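Local structure of Lmo0135 protein (Listeria monocytogenes EGD-e, 5ISU) at residues T343-N348 with D372-D377; T99-L104 with V123-V128. The protein probably serves as the extracellular substrate-binding component of an ABC transporter, perhaps one that takes up peptides. All coordinates share one frame; numbering follows the deposited sequence.

Contact 1. Residues T343-N348 with D372-D377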
loop_
_atom_site.group_PDB
_atom_site.type_symbol
_atom_site.label_atom_id
_atom_site.label_comp_id
_atom_site.label_asym_id
_atom_site.label_seq_id
_atom_site.Cartn_x
_atom_site.Cartn_y
_atom_site.Cartn_z
ATOM N N THR A 343 8.407 24.255 12.052
ATOM C CA THR A 343 7.018 23.924 11.793
ATOM C C THR A 343 6.813 22.439 11.481
ATOM O O THR A 343 7.605 21.826 10.749
ATOM C CB THR A 343 6.466 24.758 10.612
ATOM O OG1 THR A 343 7.303 24.590 9.454
ATOM C CG2 THR A 343 6.416 26.241 10.973
ATOM N N VAL A 344 5.764 21.859 12.065
ATOM C CA VAL A 344 5.386 20.475 11.771
ATOM C C VAL A 344 4.027 20.530 11.083
ATOM O O VAL A 344 3.053 21.027 11.645
ATOM C CB VAL A 344 5.371 19.554 13.002
ATOM C CG1 VAL A 344 4.525 20.126 14.143
ATOM C CG2 VAL A 344 4.896 18.154 12.609
ATOM N N TYR A 345 3.986 20.079 9.835
ATOM C CA TYR A 345 2.752 20.080 9.048
ATOM C C TYR A 345 2.185 18.675 9.018
ATOM O O TYR A 345 2.898 17.727 8.756
ATOM C CB TYR A 345 3.005 20.599 7.616
ATOM C CG TYR A 345 2.977 22.114 7.448
ATOM C CD1 TYR A 345 4.013 22.922 7.928
ATOM C CD2 TYR A 345 1.930 22.734 6.758
ATOM C CE1 TYR A 345 3.985 24.307 7.760
ATOM C CE2 TYR A 345 1.892 24.116 6.587
ATOM C CZ TYR A 345 2.916 24.898 7.086
ATOM O OH TYR A 345 2.872 26.268 6.893
ATOM N N TYR A 346 0.888 18.562 9.268
ATOM C CA TYR A 346 0.217 17.274 9.294
ATOM C C TYR A 346 -1.268 17.450 8.952
ATOM O O TYR A 346 -1.737 18.576 8.741
ATOM C CB TYR A 346 0.422 16.624 10.673
ATOM C CG TYR A 346 -0.108 17.431 11.834
ATOM C CD1 TYR A 346 0.640 18.470 12.391
ATOM C CD2 TYR A 346 -1.344 17.138 12.398
ATOM C CE1 TYR A 346 0.154 19.216 13.452
ATOM C CE2 TYR A 346 -1.845 17.873 13.459
ATOM C CZ TYR A 346 -1.097 18.910 13.986
ATOM O OH TYR A 346 -1.599 19.631 15.033
ATOM N N LEU A 347 -1.989 16.335 8.865
ATOM C CA LEU A 347 -3.423 16.346 8.548
ATOM C C LEU A 347 -4.257 16.864 9.734
ATOM O O LEU A 347 -4.069 16.424 10.866
ATOM C CB LEU A 347 -3.871 14.930 8.167
ATOM C CG LEU A 347 -3.238 14.343 6.900
ATOM C CD1 LEU A 347 -3.411 12.831 6.828
ATOM C CD2 LEU A 347 -3.802 15.009 5.651
ATOM N N ASN A 348 -5.195 17.773 9.467
ATOM C CA ASN A 348 -6.046 18.343 10.534
ATOM C C ASN A 348 -7.229 17.456 10.961
ATOM O O ASN A 348 -8.004 17.844 11.829
ATOM C CB ASN A 348 -6.572 19.738 10.138
ATOM C CG ASN A 348 -7.552 19.707 8.965
ATOM O OD1 ASN A 348 -7.820 18.659 8.370
ATOM N ND2 ASN A 348 -8.078 20.872 8.621
ATOM N N ASP A 372 6.370 24.600 16.176
ATOM C CA ASP A 372 5.020 25.142 16.012
ATOM C C ASP A 372 4.177 24.144 15.245
ATOM O O ASP A 372 4.566 23.730 14.157
ATOM C CB ASP A 372 5.049 26.437 15.190
ATOM C CG ASP A 372 5.721 27.595 15.911
ATOM O OD1 ASP A 372 5.536 27.750 17.143
ATOM O OD2 ASP A 372 6.393 28.387 15.219
ATOM N N LEU A 373 3.020 23.776 15.792
ATOM C CA LEU A 373 2.106 22.850 15.110
ATOM C C LEU A 373 1.343 23.585 14.042
ATOM O O LEU A 373 0.827 24.673 14.287
ATOM C CB LEU A 373 1.114 22.201 16.079
ATOM C CG LEU A 373 1.631 21.006 16.859
ATOM C CD1 LEU A 373 2.930 21.323 17.572
ATOM C CD2 LEU A 373 0.553 20.551 17.832
ATOM N N LYS A 374 1.266 22.989 12.857
ATOM C CA LYS A 374 0.558 23.609 11.763
ATOM C C LYS A 374 -0.338 22.552 11.117
ATOM O O LYS A 374 -0.050 22.059 10.035
ATOM C CB LYS A 374 1.549 24.263 10.780
ATOM C CG LYS A 374 1.015 25.521 10.086
ATOM C CD LYS A 374 0.631 26.594 11.114
ATOM C CE LYS A 374 0.315 27.950 10.508
ATOM N NZ LYS A 374 1.529 28.641 9.995
ATOM N N PRO A 375 -1.437 22.194 11.802
ATOM C CA PRO A 375 -2.366 21.224 11.228
ATOM C C PRO A 375 -2.989 21.819 9.973
ATOM O O PRO A 375 -3.288 23.025 9.962
ATOM C CB PRO A 375 -3.429 21.066 12.321
ATOM C CG PRO A 375 -3.415 22.352 13.070
ATOM C CD PRO A 375 -2.021 22.906 12.960
ATOM N N THR A 376 -3.183 21.013 8.928
ATOM C CA THR A 376 -3.760 21.533 7.678
ATOM C C THR A 376 -4.789 20.621 7.003
ATOM O O THR A 376 -4.881 19.424 7.282
ATOM C CB THR A 376 -2.667 21.832 6.629
ATOM O OG1 THR A 376 -2.048 20.611 6.230
ATOM C CG2 THR A 376 -1.614 22.784 7.172
ATOM N N ASP A 377 -5.548 21.247 6.100
ATOM C CA ASP A 377 -6.586 20.621 5.275
ATOM C C ASP A 377 -5.882 19.664 4.308
ATOM O O ASP A 377 -4.820 20.013 3.793
ATOM C CB ASP A 377 -7.338 21.749 4.521
ATOM C CG ASP A 377 -8.476 21.249 3.634
ATOM O OD1 ASP A 377 -8.224 20.525 2.643
ATOM O OD2 ASP A 377 -9.627 21.679 3.873
#

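Contact 2. Residues T99-L104 with V123-V128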
loop_
_atom_site.group_PDB
_atom_site.type_symbol
_atom_site.label_atom_id
_atom_site.label_comp_id
_atom_site.label_asym_id
_atom_site.label_seq_id
_atom_site.Cartn_x
_atom_site.Cartn_y
_atom_site.Cartn_z
ATOM N N THR A 99 -3.808 -7.401 -21.915
ATOM C CA THR A 99 -3.730 -6.498 -20.761
ATOM C C THR A 99 -2.402 -5.727 -20.730
ATOM O O THR A 99 -2.397 -4.508 -20.536
ATOM C CB THR A 99 -3.953 -7.210 -19.415
ATOM O OG1 THR A 99 -5.212 -7.914 -19.427
ATOM C CG2 THR A 99 -3.977 -6.185 -18.294
ATOM N N VAL A 100 -1.295 -6.429 -20.964
ATOM C CA VAL A 100 0.023 -5.794 -20.957
ATOM C C VAL A 100 0.134 -4.767 -22.081
ATOM O O VAL A 100 0.647 -3.671 -21.860
ATOM C CB VAL A 100 1.170 -6.821 -21.080
ATOM C CG1 VAL A 100 2.532 -6.125 -21.274
ATOM C CG2 VAL A 100 1.199 -7.727 -19.875
ATOM N N ASN A 101 -0.350 -5.117 -23.271
ATOM C CA ASN A 101 -0.314 -4.181 -24.416
ATOM C C ASN A 101 -1.209 -2.972 -24.153
ATOM O O ASN A 101 -0.883 -1.858 -24.579
ATOM C CB ASN A 101 -0.702 -4.873 -25.732
ATOM C CG ASN A 101 0.324 -5.916 -26.181
ATOM O OD1 ASN A 101 -0.031 -6.926 -26.792
ATOM N ND2 ASN A 101 1.588 -5.684 -25.874
ATOM N N SER A 102 -2.313 -3.176 -23.432
ATOM C CA SER A 102 -3.212 -2.057 -23.119
ATOM C C SER A 102 -2.566 -1.126 -22.060
ATOM O O SER A 102 -2.844 0.070 -22.039
ATOM C CB SER A 102 -4.608 -2.536 -22.689
ATOM O OG SER A 102 -4.580 -3.123 -21.395
ATOM N N ILE A 103 -1.690 -1.667 -21.213
ATOM C CA ILE A 103 -0.960 -0.846 -20.216
ATOM C C ILE A 103 0.211 -0.122 -20.892
ATOM O O ILE A 103 0.517 1.040 -20.566
ATOM C CB ILE A 103 -0.426 -1.699 -19.040
ATOM C CG1 ILE A 103 -1.586 -2.203 -18.174
ATOM C CG2 ILE A 103 0.515 -0.887 -18.151
ATOM C CD1 ILE A 103 -1.164 -3.143 -17.061
ATOM N N LEU A 104 0.884 -0.820 -21.806
ATOM C CA LEU A 104 2.007 -0.232 -22.538
ATOM C C LEU A 104 1.574 0.906 -23.450
ATOM O O LEU A 104 2.336 1.833 -23.697
ATOM C CB LEU A 104 2.741 -1.297 -23.371
ATOM C CG LEU A 104 3.640 -2.285 -22.618
ATOM C CD1 LEU A 104 4.152 -3.360 -23.565
ATOM C CD2 LEU A 104 4.804 -1.557 -21.946
ATOM N N VAL A 123 8.748 -4.274 -22.321
ATOM C CA VAL A 123 8.858 -5.730 -22.251
ATOM C C VAL A 123 8.033 -6.288 -23.422
ATOM O O VAL A 123 7.034 -5.689 -23.803
ATOM C CB VAL A 123 8.277 -6.301 -20.918
ATOM C CG1 VAL A 123 6.804 -5.946 -20.734
ATOM C CG2 VAL A 123 8.440 -7.816 -20.851
ATOM N N LYS A 124 8.475 -7.377 -24.038
ATOM C CA LYS A 124 7.678 -8.016 -25.088
ATOM C C LYS A 124 6.911 -9.155 -24.437
ATOM O O LYS A 124 7.396 -9.787 -23.498
ATOM C CB LYS A 124 8.510 -8.470 -26.306
ATOM C CG LYS A 124 8.655 -7.369 -27.367
ATOM C CD LYS A 124 9.139 -7.844 -28.747
ATOM C CE LYS A 124 10.658 -7.922 -28.884
ATOM N NZ LYS A 124 11.304 -8.864 -27.932
ATOM N N VAL A 125 5.682 -9.370 -24.891
ATOM C CA VAL A 125 4.842 -10.422 -24.343
ATOM C C VAL A 125 4.223 -11.209 -25.493
ATOM O O VAL A 125 3.863 -10.643 -26.522
ATOM C CB VAL A 125 3.798 -9.850 -23.360
ATOM C CG1 VAL A 125 2.834 -8.894 -24.053
ATOM C CG2 VAL A 125 3.048 -10.980 -22.688
ATOM N N GLU A 126 4.078 -12.514 -25.298
ATOM C CA GLU A 126 3.600 -13.406 -26.347
ATOM C C GLU A 126 2.821 -14.578 -25.761
ATOM O O GLU A 126 3.163 -15.090 -24.695
ATOM C CB GLU A 126 4.831 -13.927 -27.117
ATOM C CG GLU A 126 4.561 -14.878 -28.271
ATOM C CD GLU A 126 5.835 -15.482 -28.870
ATOM O OE1 GLU A 126 6.955 -15.261 -28.336
ATOM O OE2 GLU A 126 5.708 -16.207 -29.880
ATOM N N ALA A 127 1.769 -14.985 -26.469
ATOM C CA ALA A 127 0.932 -16.116 -26.078
ATOM C C ALA A 127 1.416 -17.359 -26.816
ATOM O O ALA A 127 1.004 -17.600 -27.934
ATOM C CB ALA A 127 -0.524 -15.842 -26.430
ATOM N N VAL A 128 2.281 -18.152 -26.197
ATOM C CA VAL A 128 2.775 -19.367 -26.854
ATOM C C VAL A 128 1.601 -20.328 -27.119
ATOM O O VAL A 128 1.528 -20.934 -28.187
ATOM C CB VAL A 128 3.876 -20.078 -26.029
ATOM C CG1 VAL A 128 4.410 -21.294 -26.787
ATOM C CG2 VAL A 128 5.018 -19.116 -25.710
#

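Contact 1. Residues T343-N348 with D372-D377
Lys374 lays the methylene part of its side chain over one face of the Tyr345 ring, CB standing above the ring centre 3.9 Å from the centroid, while CG touches CZ of the same ring. The two side chains run side by side, so the aliphatic part of lysine makes a CH-pi contact. At this ring's edge, in its plane, lies OG1 of Thr343, which is hydrogen-bonded to Asp392 O; Thr376 CG2 meets Tyr345 CD2 at 3.6 Å, the two side chains crossing at about a right angle. Tyr346 points to the other side of the sheet. One face of its ring takes Pro375 CA, offset toward the rim and 3.9 Å from the centroid, and Leu373 CB comes to the edge. CG of Tyr346 sits between its own N and carbonyl carbon (chi1 60°). The tyrosine and proline side chains lie side by side, pointing the same way, and the ring-locked CA and CB of Pro375 offer C-H groups to the aromatic face, with Tyr346 CZ 3.6 Å from Pro375 CB.

The backbones pair in parallel. Val344 N bonds Asp372 O, and Val344 O accepts from Lys374 N at 2.9 Å. Farther along, Tyr346 O is gripped twice by Thr376: its N at 2.8 Å, nearly in line with the carbonyl, and its OG1 from above the carbonyl plane. Threonine thus adds a side-chain donor beside its own N-H. Asn348 N closes the ladder on Thr376 O at 2.8 Å.

These are the two strands of a right-handed beta-alpha-beta crossover through helix 351-365, which packs against Tyr346 and Leu373. Helix 378-385 meets Tyr345 on the other face and also touches Thr376, and strand 395-400 flanks 341-347 on the side away from 370-376.

Contact 2. Residues T99-L104 with V123-V128
Val100 and Val125 meet tip to tip, CG1 against CG1 at 3.9 Å. The helical valine holds this methyl anti to its backbone N (chi1 172°), which carries it out from the helix toward the strand. In Val125 the corresponding methyl lies between the backbone N and the carbonyl carbon (chi1 63°). That one carbon serves two partners, because Asn101 ND2 also approaches it at 3.9 Å, the asparagine and valine side chains crossing obliquely. This second approach is a van der Waals contact; Asn101 is exposed, and its side chain lies about 3 Å from a bound 1,2-ethanediol, probably left from crystallisation. Val123 CG1 comes to Val100 CG1 at a looser 4.3 Å.

One helical turn after Val100, Leu104 reaches with CD1 to the carbonyl oxygen of Val123, 3.7 Å away. Its spacing of four residues puts both side chains on the same side of the helix, so a compact branched valine and a longer leucine can face the strand together. On the strand, Val123 and Val125 supply the apolar surface, whereas Lys124 and Glu126 turn away from the helix.

No hydrogen bond joins the segments: helix 93-104 packs on the antiparallel sheet containing strand 121-129. Phe135 of the adjoining strand 132-136 touches both Val100 and Val125, Val97 extends the helical side of the interface, and Phe116 meets Leu104.

Contact 1 and contact 2 lie on opposite sides of the chain's centre, with their own centres about 45 Å apart and their nearest atoms about 29 Å apart, so neither touches the other. They follow one another along the chain, 99-104 with 123-128 closing before 343-348 with 372-377 opens, and all four segments belong to the part of the chain that matches the family 5 solute-binding proteins. Their chemistry differs: contact 1 is a hydrogen-bonded strand pair within a mixed sheet, contact 2 an apolar packing of a helix on a separate antiparallel sheet. Neither contact is identified as part of a substrate site.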